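Local coordinates for protein putative hydrolase (Shewanella frigidimarina, PDB 3LHO) that is probably an iron-dependent dioxygenase of the 2-oxoadipate dioxygenase/decarboxylase family, captured here with nickel in its metal site, at residues W14-H28 with E228-Y240. Sequence-based numbering, arbitrary orientation.
With NI (nickel (II) ion), chain B.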
loop_
_atom_site.group_PDB
_atom_site.type_symbol
_atom_site.label_atom_id
_atom_site.label_comp_id
_atom_site.label_asym_id
_atom_site.label_seq_id
_atom_site.Cartn_x
_atom_site.Cartn_y
_atom_site.Cartn_z
ATOM N N TRP A 14 0.117 1.044 10.939
ATOM C CA TRP A 14 -0.319 -0.339 11.149
ATOM C C TRP A 14 -1.597 -0.424 11.970
ATOM O O TRP A 14 -2.502 -1.176 11.626
ATOM C CB TRP A 14 0.807 -1.118 11.820
ATOM C CG TRP A 14 0.461 -2.543 12.217
ATOM C CD1 TRP A 14 0.124 -2.983 13.472
ATOM C CD2 TRP A 14 0.442 -3.693 11.363
ATOM N NE1 TRP A 14 -0.121 -4.348 13.443
ATOM C CE2 TRP A 14 0.062 -4.807 12.160
ATOM C CE3 TRP A 14 0.703 -3.897 10.006
ATOM C CZ2 TRP A 14 -0.040 -6.104 11.646
ATOM C CZ3 TRP A 14 0.595 -5.186 9.496
ATOM C CH2 TRP A 14 0.225 -6.272 10.310
ATOM N N GLN A 15 -1.693 0.350 13.035
ATOM C CA GLN A 15 -2.942 0.326 13.850
ATOM C C GLN A 15 -4.178 0.683 13.010
ATOM O O GLN A 15 -5.241 0.065 13.143
ATOM C CB GLN A 15 -2.876 1.233 15.099
ATOM C CG GLN A 15 -2.028 0.635 16.269
ATOM C CD GLN A 15 -2.405 -0.838 16.634
ATOM O OE1 GLN A 15 -3.585 -1.218 16.620
ATOM N NE2 GLN A 15 -1.398 -1.651 16.959
ATOM N N ASP A 16 -4.010 1.658 12.128
ATOM C CA ASP A 16 -5.057 2.057 11.215
ATOM C C ASP A 16 -5.364 1.007 10.158
ATOM O O ASP A 16 -6.537 0.712 9.901
ATOM C CB ASP A 16 -4.751 3.398 10.571
ATOM C CG ASP A 16 -5.790 3.764 9.576
ATOM O OD1 ASP A 16 -6.874 4.156 9.970
ATOM O OD2 ASP A 16 -5.587 3.554 8.366
ATOM N N TYR A 17 -4.309 0.460 9.558
ATOM C CA TYR A 17 -4.413 -0.587 8.554
ATOM C C TYR A 17 -5.133 -1.856 8.994
ATOM O O TYR A 17 -5.932 -2.410 8.216
ATOM C CB TYR A 17 -2.989 -0.941 8.129
ATOM C CG TYR A 17 -2.785 -2.148 7.200
ATOM C CD1 TYR A 17 -3.172 -2.091 5.860
ATOM C CD2 TYR A 17 -2.111 -3.270 7.653
ATOM C CE1 TYR A 17 -2.938 -3.157 4.981
ATOM C CE2 TYR A 17 -1.850 -4.362 6.793
ATOM C CZ TYR A 17 -2.274 -4.309 5.471
ATOM O OH TYR A 17 -1.975 -5.358 4.636
ATOM N N ILE A 18 -4.835 -2.329 10.206
ATOM C CA ILE A 18 -5.454 -3.568 10.707
ATOM C C ILE A 18 -6.952 -3.409 10.988
ATOM O O ILE A 18 -7.676 -4.392 10.988
ATOM C CB ILE A 18 -4.727 -4.207 11.957
ATOM C CG1 ILE A 18 -4.755 -3.285 13.181
ATOM C CG2 ILE A 18 -3.302 -4.653 11.613
ATOM C CD1 ILE A 18 -4.175 -3.959 14.474
ATOM N N LYS A 19 -7.425 -2.180 11.182
ATOM C CA LYS A 19 -8.838 -1.930 11.264
ATOM C C LYS A 19 -9.547 -2.305 9.977
ATOM O O LYS A 19 -10.662 -2.787 10.035
ATOM C CB LYS A 19 -9.149 -0.472 11.615
ATOM C CG LYS A 19 -8.638 -0.032 12.959
ATOM C CD LYS A 19 -8.880 1.475 13.142
ATOM C CE LYS A 19 -8.280 1.984 14.421
ATOM N NZ LYS A 19 -8.463 3.462 14.484
HETATM N N MSE A 20 -8.917 -2.047 8.828
HETATM C CA MSE A 20 -9.436 -2.432 7.530
HETATM C C MSE A 20 -9.103 -3.879 7.242
HETATM O O MSE A 20 -9.817 -4.508 6.472
HETATM C CB MSE A 20 -8.763 -1.645 6.393
HETATM C CG MSE A 20 -9.228 -0.235 6.274
HETATM SE SE MSE A 20 -8.368 0.557 4.803
HETATM C CE MSE A 20 -6.575 0.689 5.501
ATOM N N THR A 21 -8.022 -4.379 7.844
ATOM C CA THR A 21 -7.379 -5.629 7.405
ATOM C C THR A 21 -7.115 -6.574 8.612
ATOM O O THR A 21 -5.956 -6.837 8.982
ATOM C CB THR A 21 -6.048 -5.314 6.677
ATOM O OG1 THR A 21 -6.212 -4.117 5.902
ATOM C CG2 THR A 21 -5.626 -6.457 5.754
ATOM N N PRO A 22 -8.194 -7.097 9.218
ATOM C CA PRO A 22 -8.048 -7.994 10.366
ATOM C C PRO A 22 -7.184 -9.212 10.088
ATOM O O PRO A 22 -6.495 -9.678 10.998
ATOM C CB PRO A 22 -9.488 -8.420 10.693
ATOM C CG PRO A 22 -10.298 -8.054 9.525
ATOM C CD PRO A 22 -9.622 -6.866 8.897
ATOM N N SER A 23 -7.181 -9.678 8.841
ATOM C CA SER A 23 -6.323 -10.788 8.456
ATOM C C SER A 23 -4.829 -10.512 8.734
ATOM O O SER A 23 -4.100 -11.403 9.151
ATOM C CB SER A 23 -6.500 -11.115 6.978
ATOM O OG SER A 23 -7.808 -11.597 6.729
ATOM N N ALA A 24 -4.406 -9.279 8.489
ATOM C CA ALA A 24 -3.057 -8.871 8.751
ATOM C C ALA A 24 -2.768 -8.981 10.248
ATOM O O ALA A 24 -1.709 -9.456 10.654
ATOM C CB ALA A 24 -2.794 -7.409 8.202
ATOM N N ALA A 25 -3.706 -8.574 11.081
ATOM C CA ALA A 25 -3.421 -8.673 12.523
ATOM C C ALA A 25 -3.209 -10.150 12.895
ATOM O O ALA A 25 -2.267 -10.508 13.634
ATOM C CB ALA A 25 -4.532 -8.011 13.387
ATOM N N LYS A 26 -4.033 -11.020 12.333
ATOM C CA LYS A 26 -3.961 -12.451 12.684
ATOM C C LYS A 26 -2.689 -13.111 12.135
ATOM O O LYS A 26 -2.021 -13.851 12.850
ATOM C CB LYS A 26 -5.206 -13.204 12.200
ATOM C CG LYS A 26 -6.489 -12.750 12.871
ATOM C CD LYS A 26 -7.668 -13.575 12.368
ATOM C CE LYS A 26 -9.000 -13.139 12.954
ATOM N NZ LYS A 26 -10.148 -13.813 12.265
ATOM N N ILE A 27 -2.374 -12.855 10.871
ATOM C CA ILE A 27 -1.185 -13.443 10.253
ATOM C C ILE A 27 0.101 -12.898 10.926
ATOM O O ILE A 27 1.043 -13.648 11.124
ATOM C CB ILE A 27 -1.202 -13.256 8.730
ATOM C CG1 ILE A 27 -2.392 -14.046 8.152
ATOM C CG2 ILE A 27 0.158 -13.690 8.096
ATOM C CD1 ILE A 27 -2.745 -13.732 6.719
ATOM N N HIS A 28 0.115 -11.619 11.321
ATOM C CA HIS A 28 1.249 -11.051 12.067
ATOM C C HIS A 28 1.495 -11.865 13.348
ATOM O O HIS A 28 2.613 -12.270 13.613
ATOM C CB HIS A 28 1.004 -9.568 12.405
ATOM C CG HIS A 28 2.190 -8.882 13.019
ATOM N ND1 HIS A 28 2.449 -8.917 14.380
ATOM C CD2 HIS A 28 3.181 -8.133 12.466
ATOM C CE1 HIS A 28 3.556 -8.228 14.631
ATOM N NE2 HIS A 28 4.014 -7.735 13.489
ATOM N N GLU A 228 -20.475 -2.459 1.225
ATOM C CA GLU A 228 -19.346 -3.323 1.514
ATOM C C GLU A 228 -18.405 -3.500 0.317
ATOM O O GLU A 228 -18.815 -3.901 -0.762
ATOM C CB GLU A 228 -19.890 -4.660 2.009
ATOM C CG GLU A 228 -18.940 -5.480 2.762
ATOM C CD GLU A 228 -19.650 -6.652 3.427
ATOM O OE1 GLU A 228 -20.391 -6.444 4.407
ATOM O OE2 GLU A 228 -19.511 -7.762 2.927
ATOM N N ILE A 229 -17.133 -3.168 0.493
ATOM C CA ILE A 229 -16.160 -3.318 -0.574
ATOM C C ILE A 229 -14.889 -3.998 -0.045
ATOM O O ILE A 229 -14.618 -4.002 1.161
ATOM C CB ILE A 229 -15.799 -1.921 -1.246
ATOM C CG1 ILE A 229 -14.944 -1.057 -0.313
ATOM C CG2 ILE A 229 -17.111 -1.181 -1.734
ATOM C CD1 ILE A 229 -14.220 0.110 -1.000
ATOM N N PRO A 230 -14.084 -4.553 -0.948
ATOM C CA PRO A 230 -12.764 -4.997 -0.515
ATOM C C PRO A 230 -11.918 -3.868 0.036
ATOM O O PRO A 230 -11.903 -2.740 -0.504
ATOM C CB PRO A 230 -12.130 -5.521 -1.813
ATOM C CG PRO A 230 -13.293 -5.776 -2.731
ATOM C CD PRO A 230 -14.247 -4.704 -2.408
ATOM N N SER A 231 -11.198 -4.166 1.098
ATOM C CA SER A 231 -10.370 -3.148 1.729
ATOM C C SER A 231 -8.930 -3.383 1.274
ATOM O O SER A 231 -8.525 -2.887 0.221
ATOM C CB SER A 231 -10.550 -3.178 3.256
ATOM O OG SER A 231 -10.357 -4.499 3.751
ATOM N N CYS A 232 -8.169 -4.155 2.037
ATOM C CA CYS A 232 -6.752 -4.434 1.712
ATOM C C CYS A 232 -6.419 -5.902 1.858
ATOM O O CYS A 232 -7.037 -6.613 2.665
ATOM C CB CYS A 232 -5.840 -3.721 2.707
ATOM S SG CYS A 232 -6.161 -1.950 2.946
ATOM N N PHE A 233 -5.421 -6.343 1.096
ATOM C CA PHE A 233 -4.706 -7.564 1.370
ATOM C C PHE A 233 -3.419 -7.294 2.195
ATOM O O PHE A 233 -3.001 -6.146 2.352
ATOM C CB PHE A 233 -4.334 -8.287 0.063
ATOM C CG PHE A 233 -3.585 -7.448 -0.930
ATOM C CD1 PHE A 233 -2.240 -7.139 -0.726
ATOM C CD2 PHE A 233 -4.204 -6.984 -2.079
ATOM C CE1 PHE A 233 -1.529 -6.353 -1.640
ATOM C CE2 PHE A 233 -3.515 -6.223 -3.006
ATOM C CZ PHE A 233 -2.157 -5.905 -2.781
ATOM N N TYR A 234 -2.857 -8.390 2.725
ATOM C CA TYR A 234 -1.535 -8.464 3.350
ATOM C C TYR A 234 -0.668 -9.266 2.372
ATOM O O TYR A 234 -1.090 -10.305 1.878
ATOM C CB TYR A 234 -1.692 -9.225 4.651
ATOM C CG TYR A 234 -0.631 -9.132 5.733
ATOM C CD1 TYR A 234 0.107 -7.957 5.975
ATOM C CD2 TYR A 234 -0.423 -10.220 6.590
ATOM C CE1 TYR A 234 1.057 -7.905 7.015
ATOM C CE2 TYR A 234 0.496 -10.155 7.631
ATOM C CZ TYR A 234 1.213 -8.988 7.854
ATOM O OH TYR A 234 2.120 -8.951 8.888
ATOM N N GLU A 235 0.533 -8.774 2.122
ATOM C CA GLU A 235 1.432 -9.278 1.097
ATOM C C GLU A 235 2.721 -9.856 1.718
ATOM O O GLU A 235 3.039 -9.564 2.870
ATOM C CB GLU A 235 1.767 -8.133 0.168
ATOM C CG GLU A 235 2.443 -8.500 -1.162
ATOM C CD GLU A 235 2.528 -7.283 -2.102
ATOM O OE1 GLU A 235 3.412 -6.421 -1.868
ATOM O OE2 GLU A 235 1.716 -7.175 -3.063
ATOM N N PHE A 236 3.420 -10.689 0.936
ATOM C CA PHE A 236 4.642 -11.411 1.352
ATOM C C PHE A 236 5.610 -11.323 0.204
ATOM O O PHE A 236 5.233 -11.524 -0.931
ATOM C CB PHE A 236 4.293 -12.867 1.720
ATOM C CG PHE A 236 3.114 -12.952 2.656
ATOM C CD1 PHE A 236 3.298 -12.895 4.019
ATOM C CD2 PHE A 236 1.814 -12.992 2.168
ATOM C CE1 PHE A 236 2.200 -12.885 4.877
ATOM C CE2 PHE A 236 0.716 -12.993 3.038
ATOM C CZ PHE A 236 0.916 -12.925 4.376
ATOM N N ALA A 237 6.865 -10.979 0.474
ATOM C CA ALA A 237 7.847 -10.844 -0.600
ATOM C C ALA A 237 9.178 -11.484 -0.211
ATOM O O ALA A 237 9.682 -11.276 0.899
ATOM C CB ALA A 237 8.074 -9.336 -0.946
ATOM N N ARG A 238 9.735 -12.264 -1.136
ATOM C CA ARG A 238 11.098 -12.705 -1.055
ATOM C C ARG A 238 11.910 -12.015 -2.145
ATOM O O ARG A 238 11.578 -12.128 -3.306
ATOM C CB ARG A 238 11.198 -14.218 -1.225
ATOM C CG ARG A 238 12.633 -14.740 -1.104
ATOM C CD ARG A 238 12.719 -16.248 -0.962
ATOM N NE ARG A 238 14.111 -16.708 -1.101
ATOM C CZ ARG A 238 14.492 -17.979 -1.228
ATOM N NH1 ARG A 238 13.615 -18.969 -1.242
ATOM N NH2 ARG A 238 15.776 -18.264 -1.333
ATOM N N ARG A 239 12.995 -11.344 -1.757
ATOM C CA ARG A 239 13.928 -10.780 -2.719
ATOM C C ARG A 239 15.216 -11.572 -2.840
ATOM O O ARG A 239 15.680 -12.180 -1.869
ATOM C CB ARG A 239 14.271 -9.347 -2.338
ATOM C CG ARG A 239 13.090 -8.414 -2.364
ATOM C CD ARG A 239 13.493 -7.037 -1.797
ATOM N NE ARG A 239 12.312 -6.202 -1.837
ATOM C CZ ARG A 239 11.787 -5.692 -2.949
ATOM N NH1 ARG A 239 12.371 -5.847 -4.146
ATOM N NH2 ARG A 239 10.664 -5.032 -2.861
ATOM N N TYR A 240 15.794 -11.530 -4.044
ATOM C CA TYR A 240 17.029 -12.218 -4.350
ATOM C C TYR A 240 18.158 -11.274 -4.717
ATOM O O TYR A 240 17.915 -10.122 -5.133
ATOM C CB TYR A 240 16.794 -13.215 -5.472
ATOM C CG TYR A 240 15.869 -14.349 -5.101
ATOM C CD1 TYR A 240 14.488 -14.175 -5.077
ATOM C CD2 TYR A 240 16.366 -15.615 -4.820
ATOM C CE1 TYR A 240 13.647 -15.221 -4.750
ATOM C CE2 TYR A 240 15.535 -16.651 -4.505
ATOM C CZ TYR A 240 14.180 -16.467 -4.472
ATOM O OH TYR A 240 13.350 -17.525 -4.162
HETATM NI NI NI B . 3.472 -4.392 -2.609
HETATM O O HOH W 1 2.122 -5.009 -4.516
HETATM O O HOH W 2 4.694 -4.943 -4.142
HETATM O O HOH W 3 3.765 -2.592 -4.002
#
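The backbone from Ser-231 to Tyr-234, leading from strand 225-230 into the strand of Glu-235, runs past the turn between helices 6-20 and 22-32 and the first turn of the second helix, with the CA atoms of Met-20 and Ser-231 5.9 Å apart and those of Ala-24 and Tyr-234 5.6 Å apart. Two hydroxyls tie it there. Ser-231 OG donates to Met-20 O at 2.8 Å, approaching from above the carbonyl plane, and Tyr-17 OH donates to Phe-233 O at 2.6 Å; this acceptor sits at the edge of the Tyr-17 ring, in its plane, and the hydroxyl is tilted out of the carbonyl plane. Between these bonds, Cys-232 sets CB against Thr-21 OG1 and Tyr-17 CE1, while its SG meets the selenomethionine methyl, Met-20 CE.

Most of the remaining packing falls to Tyr-234. A chi1 of -162°, which sets CG opposite the backbone N, carries the ring in between the two helices: Ala-24 CB lies over one face, 3.8 Å from the ring centroid in a CH-pi contact, and Ile-27 CG2 meets the edge at CE2, 3.6 Å away. The Trp-14 ring comes in obliquely, planes at 52°, and its CH2 reaches Tyr-234 OH, which also lies at the edge of the His-28 ring. Replacing this ring by an alanine is likely to leave Ala-24 CB, Ile-27 CG2 and the Trp-14 ring without their common partner and to open a gap between the helices and the strand.

The next residue, Glu-235, points away from the helices, and its OE1 binds nickel at 2.2 Å; His-41, His-165 and three waters complete the site. The two-histidine, one-carboxylate set is consistent with the iron centre of a glyoxalase-clan (VOC-like) dioxygenase.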